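Local coordinates for putative polyketide cyclase (Bacillus cereus, PDB 3K0Z), which is of unknown function but, as a probable lipoprotein with a SnoaL-like fold of the NTF2 clan, may act as a polyketide cyclase, at residues V10-I24 against A33-A45. Numbering follows the deposited sequence.
Sequences VQLLKEMPKPKAMTI and ATEMVHAAQRFYA
Q41 and H38 both set CG beside the backbone N (chi1 -76° in each), and this carries their polar ends out from the helix to the main chain of 10-24. The Q41 side chain runs on extended and turns its amide at chi3 (-89°) into the bend between L13 and P17. There it makes three hydrogen bonds to backbone. OE1 of Q41 accepts from L13 N at 2.8 Å, on a lone pair. NE2 of Q41 gives one bond to L13 O at 3.0 Å, on a lone pair of that carbonyl. Its other bond goes to P17 O, also at 3.0 Å, but from above the carbonyl plane. Three bonds fix the rotation of this buried amide and hold the bend closed. One turn back, H38 donates from NE2 to Q11 O at 2.8 Å, close to the ring plane. L13 CG sits over the centre of one H38 face, 3.5 Å from the centroid, in a CH-pi contact. T34 CG2, from the same helix, sits over the opposite face near its rim, and L13 CD1 reaches on over the R42 guanidinium. A water links Q11 N to T34 OG1, which also bonds Q30 O. Apolar contacts flank these bonds. A33 CB touches both V10 CG2 and I24 CG2, and L12 CD2 presses tightly on V37 CG1 (3.4 Å). Farther on, M16 CG and P17 CD pack on A45 CB. The N-terminal arm thus lies along helix 30-49 before residues 22-24 pair in parallel with strand 93-103. That helix packs on strands 106-117 and 120-133, as the long helix does against the curved sheet of the NTF2-like alpha+beta fold.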
loop_
_atom_site.group_PDB
_atom_site.type_symbol
_atom_site.label_atom_id
_atom_site.label_comp_id
_atom_site.label_asym_id
_atom_site.label_seq_id
_atom_site.Cartn_x
_atom_site.Cartn_y
_atom_site.Cartn_z
ATOM N N VAL A 10 18.851 12.456 4.382
ATOM C CA VAL A 10 17.927 13.063 5.305
ATOM C C VAL A 10 18.341 12.770 6.748
ATOM O O VAL A 10 18.586 11.634 7.142
ATOM C CB VAL A 10 16.454 12.581 5.072
ATOM C CG1 VAL A 10 15.552 13.093 6.185
ATOM C CG2 VAL A 10 15.939 13.049 3.704
ATOM N N GLN A 11 18.368 13.817 7.550
ATOM C CA GLN A 11 18.603 13.682 8.965
ATOM C C GLN A 11 17.266 13.404 9.640
ATOM O O GLN A 11 16.375 14.279 9.684
ATOM C CB GLN A 11 19.203 14.966 9.504
ATOM C CG GLN A 11 19.580 14.888 10.936
ATOM C CD GLN A 11 20.182 16.199 11.432
ATOM O OE1 GLN A 11 21.066 16.766 10.777
ATOM N NE2 GLN A 11 19.692 16.683 12.574
ATOM N N LEU A 12 17.129 12.192 10.169
ATOM C CA LEU A 12 15.891 11.750 10.771
ATOM C C LEU A 12 15.672 12.331 12.158
ATOM O O LEU A 12 16.639 12.598 12.883
ATOM C CB LEU A 12 15.889 10.223 10.877
ATOM C CG LEU A 12 15.973 9.432 9.583
ATOM C CD1 LEU A 12 16.205 7.982 9.942
ATOM C CD2 LEU A 12 14.722 9.607 8.666
ATOM N N LEU A 13 14.394 12.479 12.528
ATOM C CA LEU A 13 14.031 12.933 13.851
ATOM C C LEU A 13 14.223 11.783 14.829
ATOM O O LEU A 13 13.926 10.612 14.531
ATOM C CB LEU A 13 12.571 13.402 13.893
ATOM C CG LEU A 13 12.156 14.707 13.206
ATOM C CD1 LEU A 13 10.636 14.827 13.248
ATOM C CD2 LEU A 13 12.824 15.908 13.824
ATOM N N LYS A 14 14.794 12.117 15.977
ATOM C CA LYS A 14 15.051 11.141 17.022
ATOM C C LYS A 14 13.785 10.966 17.822
ATOM O O LYS A 14 12.872 11.796 17.780
ATOM C CB LYS A 14 16.228 11.584 17.902
ATOM C CG LYS A 14 17.570 11.498 17.180
ATOM N N GLU A 15 13.709 9.815 18.482
ATOM C CA GLU A 15 12.619 9.456 19.349
ATOM C C GLU A 15 11.258 9.312 18.624
ATOM O O GLU A 15 10.213 9.437 19.238
ATOM C CB GLU A 15 12.561 10.400 20.546
ATOM C CG GLU A 15 13.892 10.419 21.304
ATOM C CD GLU A 15 13.855 11.319 22.530
ATOM O OE1 GLU A 15 12.754 11.579 23.086
ATOM O OE2 GLU A 15 14.946 11.763 22.940
HETATM N N MSE A 16 11.319 8.994 17.343
HETATM C CA MSE A 16 10.156 8.713 16.515
HETATM C C MSE A 16 10.573 7.545 15.643
HETATM O O MSE A 16 11.773 7.283 15.490
HETATM C CB MSE A 16 9.786 9.919 15.658
HETATM C CG MSE A 16 9.256 11.028 16.489
HETATM SE SE MSE A 16 8.668 12.446 15.337
HETATM C CE MSE A 16 8.384 13.873 16.668
ATOM N N PRO A 17 9.600 6.803 15.119
ATOM C CA PRO A 17 9.956 5.674 14.262
ATOM C C PRO A 17 10.864 6.065 13.104
ATOM O O PRO A 17 10.610 7.097 12.453
ATOM C CB PRO A 17 8.609 5.187 13.757
ATOM C CG PRO A 17 7.663 5.519 14.883
ATOM C CD PRO A 17 8.149 6.879 15.353
ATOM N N LYS A 18 11.939 5.293 12.917
ATOM C CA LYS A 18 12.895 5.502 11.849
ATOM C C LYS A 18 12.703 4.475 10.762
ATOM O O LYS A 18 12.604 3.272 11.016
ATOM C CB LYS A 18 14.312 5.502 12.383
ATOM C CG LYS A 18 14.568 6.731 13.262
ATOM C CD LYS A 18 15.942 6.745 13.821
ATOM C CE LYS A 18 16.158 7.902 14.766
ATOM N NZ LYS A 18 17.626 7.934 15.115
ATOM N N PRO A 19 12.604 4.942 9.526
ATOM C CA PRO A 19 12.458 3.971 8.443
ATOM C C PRO A 19 13.621 3.005 8.380
ATOM O O PRO A 19 14.766 3.424 8.505
ATOM C CB PRO A 19 12.442 4.838 7.197
ATOM C CG PRO A 19 11.975 6.209 7.696
ATOM C CD PRO A 19 12.622 6.331 9.040
ATOM N N LYS A 20 13.323 1.717 8.212
ATOM C CA LYS A 20 14.335 0.703 8.098
ATOM C C LYS A 20 14.979 0.728 6.712
ATOM O O LYS A 20 16.131 0.319 6.564
ATOM C CB LYS A 20 13.756 -0.686 8.369
ATOM C CG LYS A 20 13.297 -0.883 9.783
ATOM C CD LYS A 20 13.259 -2.366 10.152
ATOM C CE LYS A 20 12.312 -2.604 11.320
ATOM N NZ LYS A 20 12.310 -1.484 12.315
ATOM N N ALA A 21 14.229 1.191 5.716
ATOM C CA ALA A 21 14.715 1.359 4.330
ATOM C C ALA A 21 13.999 2.575 3.745
ATOM O O ALA A 21 12.873 2.894 4.147
ATOM C CB ALA A 21 14.437 0.099 3.499
HETATM N N MSE A 22 14.664 3.290 2.847
HETATM C CA MSE A 22 14.067 4.441 2.183
HETATM C C MSE A 22 14.590 4.610 0.791
HETATM O O MSE A 22 15.771 4.370 0.556
HETATM C CB MSE A 22 14.464 5.756 2.880
HETATM C CG MSE A 22 13.709 6.118 4.047
HETATM SE SE MSE A 22 14.141 7.933 4.690
HETATM C CE MSE A 22 15.812 7.771 5.156
ATOM N N THR A 23 13.726 5.089 -0.098
ATOM C CA THR A 23 14.099 5.534 -1.402
ATOM C C THR A 23 13.577 6.969 -1.580
ATOM O O THR A 23 12.368 7.241 -1.481
ATOM C CB THR A 23 13.520 4.593 -2.483
ATOM O OG1 THR A 23 14.031 3.276 -2.272
ATOM C CG2 THR A 23 13.874 5.076 -3.859
ATOM N N ILE A 24 14.497 7.891 -1.828
ATOM C CA ILE A 24 14.136 9.281 -2.048
ATOM C C ILE A 24 14.524 9.789 -3.441
ATOM O O ILE A 24 15.676 9.698 -3.863
ATOM C CB ILE A 24 14.767 10.206 -1.017
ATOM C CG1 ILE A 24 14.529 9.677 0.417
ATOM C CG2 ILE A 24 14.188 11.602 -1.235
ATOM C CD1 ILE A 24 15.295 10.426 1.549
ATOM N N ALA A 33 12.924 16.921 0.783
ATOM C CA ALA A 33 12.949 15.512 1.203
ATOM C C ALA A 33 12.798 15.366 2.732
ATOM O O ALA A 33 12.082 14.484 3.215
ATOM C CB ALA A 33 14.247 14.815 0.728
ATOM N N THR A 34 13.457 16.236 3.471
ATOM C CA THR A 34 13.455 16.164 4.943
ATOM C C THR A 34 12.071 16.458 5.492
ATOM O O THR A 34 11.614 15.788 6.409
ATOM C CB THR A 34 14.467 17.164 5.519
ATOM O OG1 THR A 34 15.777 16.841 5.053
ATOM C CG2 THR A 34 14.486 17.154 7.027
ATOM N N GLU A 35 11.389 17.463 4.945
ATOM C CA GLU A 35 10.084 17.764 5.508
ATOM C C GLU A 35 9.020 16.658 5.209
ATOM O O GLU A 35 8.108 16.419 5.997
ATOM C CB GLU A 35 9.651 19.168 5.110
ATOM C CG GLU A 35 9.217 19.285 3.687
ATOM C CD GLU A 35 9.191 20.725 3.169
ATOM O OE1 GLU A 35 9.494 21.656 3.943
ATOM O OE2 GLU A 35 8.852 20.907 1.959
HETATM N N MSE A 36 9.161 15.965 4.100
HETATM C CA MSE A 36 8.293 14.836 3.788
HETATM C C MSE A 36 8.595 13.644 4.691
HETATM O O MSE A 36 7.668 12.996 5.213
HETATM C CB MSE A 36 8.442 14.485 2.303
HETATM C CG MSE A 36 7.863 15.539 1.433
HETATM SE SE MSE A 36 8.333 15.297 -0.426
HETATM C CE MSE A 36 6.859 14.060 -0.967
ATOM N N VAL A 37 9.871 13.339 4.906
ATOM C CA VAL A 37 10.243 12.206 5.782
ATOM C C VAL A 37 9.803 12.504 7.224
ATOM O O VAL A 37 9.234 11.649 7.892
ATOM C CB VAL A 37 11.757 11.883 5.703
ATOM C CG1 VAL A 37 12.163 10.964 6.801
ATOM C CG2 VAL A 37 12.094 11.272 4.331
ATOM N N HIS A 38 10.017 13.738 7.682
ATOM C CA HIS A 38 9.642 14.135 9.027
ATOM C C HIS A 38 8.131 14.073 9.229
ATOM O O HIS A 38 7.683 13.696 10.291
ATOM C CB HIS A 38 10.166 15.540 9.317
ATOM C CG HIS A 38 11.637 15.576 9.590
ATOM N ND1 HIS A 38 12.291 16.708 10.023
ATOM C CD2 HIS A 38 12.568 14.591 9.541
ATOM C CE1 HIS A 38 13.578 16.424 10.188
ATOM N NE2 HIS A 38 13.764 15.135 9.916
ATOM N N ALA A 39 7.346 14.413 8.224
ATOM C CA ALA A 39 5.880 14.310 8.375
ATOM C C ALA A 39 5.508 12.852 8.556
ATOM O O ALA A 39 4.657 12.493 9.376
ATOM C CB ALA A 39 5.166 14.918 7.139
ATOM N N ALA A 40 6.154 11.994 7.789
ATOM C CA ALA A 40 5.907 10.542 7.916
ATOM C C ALA A 40 6.303 10.069 9.288
ATOM O O ALA A 40 5.559 9.336 9.894
ATOM C CB ALA A 40 6.674 9.784 6.873
ATOM N N GLN A 41 7.464 10.506 9.792
ATOM C CA GLN A 41 7.905 10.081 11.107
ATOM C C GLN A 41 6.909 10.498 12.202
ATOM O O GLN A 41 6.592 9.700 13.101
ATOM C CB GLN A 41 9.271 10.632 11.420
ATOM C CG GLN A 41 10.424 9.951 10.735
ATOM C CD GLN A 41 11.726 10.396 11.328
ATOM O OE1 GLN A 41 12.344 11.397 10.889
ATOM N NE2 GLN A 41 12.187 9.648 12.329
ATOM N N ARG A 42 6.400 11.730 12.113
ATOM C CA ARG A 42 5.453 12.237 13.112
ATOM C C ARG A 42 4.142 11.511 13.007
ATOM O O ARG A 42 3.505 11.278 13.996
ATOM C CB ARG A 42 5.182 13.731 12.950
ATOM C CG ARG A 42 6.344 14.625 13.318
ATOM C CD ARG A 42 5.967 16.098 13.357
ATOM N NE ARG A 42 7.143 16.963 13.565
ATOM C CZ ARG A 42 7.886 17.502 12.585
ATOM N NH1 ARG A 42 7.592 17.352 11.298
ATOM N NH2 ARG A 42 8.921 18.257 12.905
ATOM N N PHE A 43 3.711 11.205 11.794
ATOM C CA PHE A 43 2.486 10.490 11.573
ATOM C C PHE A 43 2.592 9.094 12.196
ATOM O O PHE A 43 1.672 8.671 12.913
ATOM C CB PHE A 43 2.161 10.404 10.061
ATOM C CG PHE A 43 0.725 10.012 9.746
ATOM C CD1 PHE A 43 -0.350 10.768 10.210
ATOM C CD2 PHE A 43 0.455 8.941 8.898
ATOM C CE1 PHE A 43 -1.669 10.405 9.883
ATOM C CE2 PHE A 43 -0.870 8.630 8.537
ATOM C CZ PHE A 43 -1.905 9.355 9.035
ATOM N N TYR A 44 3.690 8.375 11.965
ATOM C CA TYR A 44 3.817 7.042 12.600
ATOM C C TYR A 44 4.186 7.114 14.099
ATOM O O TYR A 44 3.848 6.183 14.833
ATOM C CB TYR A 44 4.630 6.035 11.757
ATOM C CG TYR A 44 3.946 5.961 10.416
ATOM C CD1 TYR A 44 2.686 5.385 10.297
ATOM C CD2 TYR A 44 4.482 6.596 9.313
ATOM C CE1 TYR A 44 1.955 5.442 9.108
ATOM C CE2 TYR A 44 3.782 6.619 8.096
ATOM C CZ TYR A 44 2.522 6.041 8.015
ATOM O OH TYR A 44 1.826 6.103 6.847
ATOM N N ALA A 45 4.816 8.195 14.558
ATOM C CA ALA A 45 4.935 8.456 16.020
ATOM C C ALA A 45 3.542 8.552 16.666
ATOM O O ALA A 45 3.322 8.028 17.745
ATOM C CB ALA A 45 5.760 9.712 16.328
HETATM O O HOH W 1 17.652 16.525 7.137
#